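PDB 3F14: uncharacterized NTF2-like protein from Cytophaga hutchinsonii ATCC 33406, which is of unknown function but belongs to the NTF2-like, SnoaL-type family, whose cone-shaped fold commonly encloses a ligand-binding or catalytic pocket. Local coordinates for residues 6-15 / 93-104. Residues are numbered along the deposited sequence; the frame is centred on the assembly and turned at random. Where two conformers were deposited one is given.
Sequences HYSIAQHFSS and YCDIYRFENDTI. With TRS (2-amino-2-hydroxymethyl-propane-1,3-diol), chain B.
Ser14, Asp95 and Tyr93 meet at a polar pocket in the NTF2-like cone, where helix segment 6-14 packs on the curved sheet, its direction at 142° to that of strand segment 93-100. Ser14 OG links two strand side chains: it receives the proton of Tyr97 OH at 2.7 Å and gives its own to Asp95 OD2, on the anti lone pair of that oxygen. With chi1 at -80°, Ser14 OG stands beside its own backbone N, in the plane of the Tyr97 ring at its hydroxyl edge. Ala10 CB covers one face of that ring, 3.9 Å from its centroid, while Phe13 CB touches the edge. A Tris molecule, probably from the crystallisation liquor, sits in the pocket: its N donates to Ser14 O and to Asp95 OD2 (2.8 Å), its O1 to Asp95 OD1 and its O3 to Phe13 O. The Tyr93 ring lies beneath it, with the Tris N 3.3 Å above the ring centre, and Tyr93 OH bonds to Asn63 on strand 60-68. With an alanine here, the amine would probably lose the ring beneath it and Asn63 its hydroxyl partner. At the far end, the His6 and Phe99 rings stack face to face, centroids 3.8 Å apart and planes 5° from parallel. His6 NE2 donates near its ring plane to Asn101 O (2.7 Å) in the type II' turn, which pins the rotation of the imidazole. Ile9 CG2 packs tightly on Ile104 CD1 beyond the edge of Phe99. The hydrogen-bonded chain from Tyr97 through Ser14, with Ser109 on the other oxygen, helps to hold the Asp95 carboxylate, which, with two carbonyls near the helix C-terminus and an aromatic face, would probably favour a cationic amine carrying hydroxyls; whether a natural ligand shares these features is unknown.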
loop_
_atom_site.group_PDB
_atom_site.type_symbol
_atom_site.label_atom_id
_atom_site.label_comp_id
_atom_site.label_asym_id
_atom_site.label_seq_id
_atom_site.Cartn_x
_atom_site.Cartn_y
_atom_site.Cartn_z
ATOM N N HIS A 6 16.034 -10.011 -1.048
ATOM C CA HIS A 6 14.802 -9.246 -1.342
ATOM C C HIS A 6 14.614 -8.059 -0.398
ATOM O O HIS A 6 14.298 -6.947 -0.835
ATOM C CB HIS A 6 13.550 -10.118 -1.221
ATOM C CG HIS A 6 13.405 -11.165 -2.283
ATOM N ND1 HIS A 6 12.437 -12.152 -2.226
ATOM C CD2 HIS A 6 14.101 -11.387 -3.422
ATOM C CE1 HIS A 6 12.532 -12.919 -3.302
ATOM N NE2 HIS A 6 13.531 -12.475 -4.040
ATOM N N TYR A 7 14.772 -8.302 0.896
ATOM C CA TYR A 7 14.641 -7.263 1.916
ATOM C C TYR A 7 15.565 -6.088 1.609
ATOM O O TYR A 7 15.159 -4.942 1.652
ATOM C CB TYR A 7 14.959 -7.850 3.297
ATOM C CG TYR A 7 14.620 -6.986 4.484
ATOM C CD1 TYR A 7 15.500 -6.006 4.945
ATOM C CD2 TYR A 7 13.424 -7.174 5.178
ATOM C CE1 TYR A 7 15.180 -5.219 6.057
ATOM C CE2 TYR A 7 13.101 -6.409 6.285
ATOM C CZ TYR A 7 13.976 -5.428 6.720
ATOM O OH TYR A 7 13.643 -4.674 7.819
ATOM N N SER A 8 16.824 -6.383 1.313
ATOM C CA SER A 8 17.798 -5.336 1.016
ATOM C C SER A 8 17.465 -4.526 -0.250
ATOM O O SER A 8 17.564 -3.296 -0.283
ATOM C CB SER A 8 19.180 -5.974 0.858
ATOM O OG SER A 8 20.123 -4.940 0.734
ATOM N N ILE A 9 17.086 -5.241 -1.285
ATOM C CA ILE A 9 16.725 -4.620 -2.562
ATOM C C ILE A 9 15.583 -3.646 -2.345
ATOM O O ILE A 9 15.658 -2.487 -2.758
ATOM C CB ILE A 9 16.276 -5.663 -3.593
ATOM C CG1 ILE A 9 17.450 -6.523 -4.058
ATOM C CG2 ILE A 9 15.659 -4.972 -4.822
ATOM C CD1 ILE A 9 17.017 -7.778 -4.758
ATOM N N ALA A 10 14.539 -4.106 -1.677
ATOM C CA ALA A 10 13.340 -3.296 -1.428
ATOM C C ALA A 10 13.678 -2.110 -0.569
ATOM O O ALA A 10 13.200 -0.998 -0.804
ATOM C CB ALA A 10 12.224 -4.153 -0.773
ATOM N N GLN A 11 14.456 -2.308 0.491
ATOM C CA GLN A 11 14.871 -1.195 1.328
ATOM C C GLN A 11 15.584 -0.111 0.541
ATOM O O GLN A 11 15.272 1.064 0.698
ATOM C CB GLN A 11 15.786 -1.669 2.443
ATOM C CG GLN A 11 15.098 -2.479 3.537
ATOM C CD GLN A 11 14.263 -1.627 4.479
ATOM O OE1 GLN A 11 14.512 -0.429 4.631
ATOM N NE2 GLN A 11 13.282 -2.259 5.151
ATOM N N HIS A 12 16.525 -0.506 -0.318
ATOM C CA HIS A 12 17.247 0.467 -1.131
ATOM C C HIS A 12 16.345 1.201 -2.090
ATOM O O HIS A 12 16.359 2.420 -2.147
ATOM C CB HIS A 12 18.353 -0.212 -1.932
ATOM C CG HIS A 12 19.599 -0.456 -1.148
ATOM N ND1 HIS A 12 19.898 -1.676 -0.576
ATOM C CD2 HIS A 12 20.625 0.374 -0.851
ATOM C CE1 HIS A 12 21.078 -1.592 0.027
ATOM N NE2 HIS A 12 21.538 -0.359 -0.124
ATOM N N PHE A 13 15.474 0.489 -2.819
ATOM C CA PHE A 13 14.601 1.186 -3.763
ATOM C C PHE A 13 13.639 2.129 -3.032
ATOM O O PHE A 13 13.481 3.274 -3.436
ATOM C CB PHE A 13 13.814 0.182 -4.645
ATOM C CG PHE A 13 13.072 0.853 -5.802
ATOM C CD1 PHE A 13 11.842 1.443 -5.639
ATOM C CD2 PHE A 13 13.671 0.887 -7.072
ATOM C CE1 PHE A 13 11.220 2.095 -6.684
ATOM C CE2 PHE A 13 13.046 1.497 -8.123
ATOM C CZ PHE A 13 11.831 2.136 -7.937
ATOM N N SER A 14 13.021 1.659 -1.940
ATOM C CA SER A 14 12.015 2.465 -1.258
ATOM C C SER A 14 12.605 3.743 -0.652
ATOM O O SER A 14 11.943 4.751 -0.543
ATOM C CB SER A 14 11.278 1.646 -0.185
ATOM O OG SER A 14 10.254 0.821 -0.800
ATOM N N SER A 15 13.861 3.664 -0.228
ATOM C CA SER A 15 14.541 4.799 0.374
ATOM C C SER A 15 15.147 5.733 -0.703
ATOM O O SER A 15 15.770 6.757 -0.357
ATOM C CB SER A 15 15.592 4.328 1.422
ATOM O OG SER A 15 16.574 3.599 0.789
ATOM N N TYR A 93 4.277 6.754 1.619
ATOM C CA TYR A 93 4.310 5.767 0.551
ATOM C C TYR A 93 4.175 4.331 1.016
ATOM O O TYR A 93 4.558 3.955 2.116
ATOM C CB TYR A 93 5.604 5.911 -0.335
ATOM C CG TYR A 93 6.913 5.793 0.397
ATOM C CD1 TYR A 93 7.483 4.549 0.728
ATOM C CD2 TYR A 93 7.632 6.931 0.730
ATOM C CE1 TYR A 93 8.683 4.476 1.407
ATOM C CE2 TYR A 93 8.857 6.852 1.350
ATOM C CZ TYR A 93 9.389 5.641 1.705
ATOM O OH TYR A 93 10.608 5.626 2.378
ATOM N N CYS A 94 3.598 3.541 0.126
ATOM C CA CYS A 94 3.540 2.105 0.263
ATOM C C CYS A 94 4.026 1.528 -1.081
ATOM O O CYS A 94 3.389 1.734 -2.103
ATOM C CB CYS A 94 2.118 1.640 0.576
ATOM S SG CYS A 94 2.001 -0.173 0.678
ATOM N N ASP A 95 5.157 0.824 -1.040
ATOM C CA ASP A 95 5.791 0.207 -2.208
ATOM C C ASP A 95 5.653 -1.288 -2.118
ATOM O O ASP A 95 6.052 -1.909 -1.127
ATOM C CB ASP A 95 7.262 0.575 -2.302
ATOM C CG ASP A 95 7.509 2.063 -2.465
ATOM O OD1 ASP A 95 6.740 2.769 -3.148
ATOM O OD2 ASP A 95 8.553 2.586 -1.898
ATOM N N ILE A 96 5.132 -1.898 -3.187
ATOM C CA ILE A 96 4.878 -3.337 -3.246
ATOM C C ILE A 96 5.753 -3.953 -4.343
ATOM O O ILE A 96 5.683 -3.522 -5.504
ATOM C CB ILE A 96 3.392 -3.627 -3.563
ATOM C CG1 ILE A 96 2.499 -2.970 -2.533
ATOM C CG2 ILE A 96 3.137 -5.143 -3.681
ATOM C CD1 ILE A 96 0.974 -3.098 -2.813
ATOM N N TYR A 97 6.608 -4.904 -3.964
ATOM C CA TYR A 97 7.530 -5.540 -4.897
ATOM C C TYR A 97 7.122 -6.954 -5.154
ATOM O O TYR A 97 6.840 -7.692 -4.213
ATOM C CB TYR A 97 8.962 -5.540 -4.309
ATOM C CG TYR A 97 9.520 -4.168 -3.979
ATOM C CD1 TYR A 97 9.175 -3.522 -2.792
ATOM C CD2 TYR A 97 10.374 -3.498 -4.843
ATOM C CE1 TYR A 97 9.612 -2.268 -2.487
ATOM C CE2 TYR A 97 10.822 -2.250 -4.554
ATOM C CZ TYR A 97 10.466 -1.631 -3.359
ATOM O OH TYR A 97 10.882 -0.360 -3.089
ATOM N N ARG A 98 7.096 -7.343 -6.411
ATOM C CA ARG A 98 6.952 -8.751 -6.766
ATOM C C ARG A 98 8.239 -9.150 -7.427
ATOM O O ARG A 98 8.670 -8.559 -8.423
ATOM C CB ARG A 98 5.811 -8.996 -7.730
ATOM C CG ARG A 98 5.614 -10.504 -8.081
ATOM C CD ARG A 98 4.480 -10.785 -9.079
ATOM N N PHE A 99 8.871 -10.177 -6.864
ATOM C CA PHE A 99 10.088 -10.671 -7.370
ATOM C C PHE A 99 9.861 -11.899 -8.261
ATOM O O PHE A 99 8.818 -12.573 -8.187
ATOM C CB PHE A 99 11.025 -11.071 -6.217
ATOM C CG PHE A 99 11.404 -9.924 -5.346
ATOM C CD1 PHE A 99 12.502 -9.153 -5.642
ATOM C CD2 PHE A 99 10.654 -9.628 -4.224
ATOM C CE1 PHE A 99 12.829 -8.075 -4.830
ATOM C CE2 PHE A 99 10.981 -8.588 -3.434
ATOM C CZ PHE A 99 12.060 -7.798 -3.754
ATOM N N GLU A 100 10.797 -12.091 -9.171
ATOM C CA GLU A 100 10.884 -13.323 -9.963
ATOM C C GLU A 100 12.268 -13.783 -9.600
ATOM O O GLU A 100 13.254 -13.275 -10.146
ATOM C CB GLU A 100 10.741 -13.064 -11.442
ATOM C CG GLU A 100 10.725 -14.332 -12.282
ATOM C CD GLU A 100 10.486 -14.022 -13.752
ATOM O OE1 GLU A 100 9.342 -13.607 -14.064
ATOM O OE2 GLU A 100 11.436 -14.159 -14.562
ATOM N N ASN A 101 12.310 -14.728 -8.648
ATOM C CA ASN A 101 13.532 -15.185 -8.003
ATOM C C ASN A 101 14.308 -13.978 -7.469
ATOM O O ASN A 101 13.749 -13.290 -6.639
ATOM C CB ASN A 101 14.305 -16.075 -8.937
ATOM C CG ASN A 101 13.520 -17.310 -9.305
ATOM O OD1 ASN A 101 12.740 -17.820 -8.481
ATOM N ND2 ASN A 101 13.708 -17.810 -10.537
ATOM N N ASP A 102 15.511 -13.682 -7.972
ATOM C CA ASP A 102 16.278 -12.510 -7.469
ATOM C C ASP A 102 16.157 -11.209 -8.303
ATOM O O ASP A 102 16.897 -10.251 -8.071
ATOM C CB ASP A 102 17.733 -12.890 -7.280
ATOM C CG ASP A 102 18.352 -13.424 -8.529
ATOM O OD1 ASP A 102 17.591 -13.853 -9.435
ATOM O OD2 ASP A 102 19.600 -13.439 -8.593
ATOM N N THR A 103 15.189 -11.139 -9.214
ATOM C CA THR A 103 14.973 -9.939 -9.989
ATOM C C THR A 103 13.677 -9.286 -9.532
ATOM O O THR A 103 12.769 -9.981 -9.058
ATOM C CB THR A 103 14.927 -10.200 -11.513
ATOM O OG1 THR A 103 13.710 -10.895 -11.851
ATOM C CG2 THR A 103 16.216 -10.992 -11.936
ATOM N N ILE A 104 13.619 -7.966 -9.666
ATOM C CA ILE A 104 12.365 -7.228 -9.389
ATOM C C ILE A 104 11.552 -7.325 -10.650
ATOM O O ILE A 104 11.977 -6.806 -11.709
ATOM C CB ILE A 104 12.564 -5.756 -9.068
ATOM C CG1 ILE A 104 13.519 -5.559 -7.871
ATOM C CG2 ILE A 104 11.212 -5.119 -8.815
ATOM C CD1 ILE A 104 13.827 -4.060 -7.621
HETATM C C TRS B . 9.423 5.920 -3.267
HETATM C C1 TRS B . 8.190 5.467 -4.093
HETATM C C2 TRS B . 9.387 7.408 -2.944
HETATM C C3 TRS B . 10.699 5.633 -4.039
HETATM N N TRS B . 9.443 5.193 -1.989
HETATM O O1 TRS B . 7.036 5.343 -3.273
HETATM O O2 TRS B . 8.196 7.729 -2.258
HETATM O O3 TRS B . 10.886 4.246 -4.053
#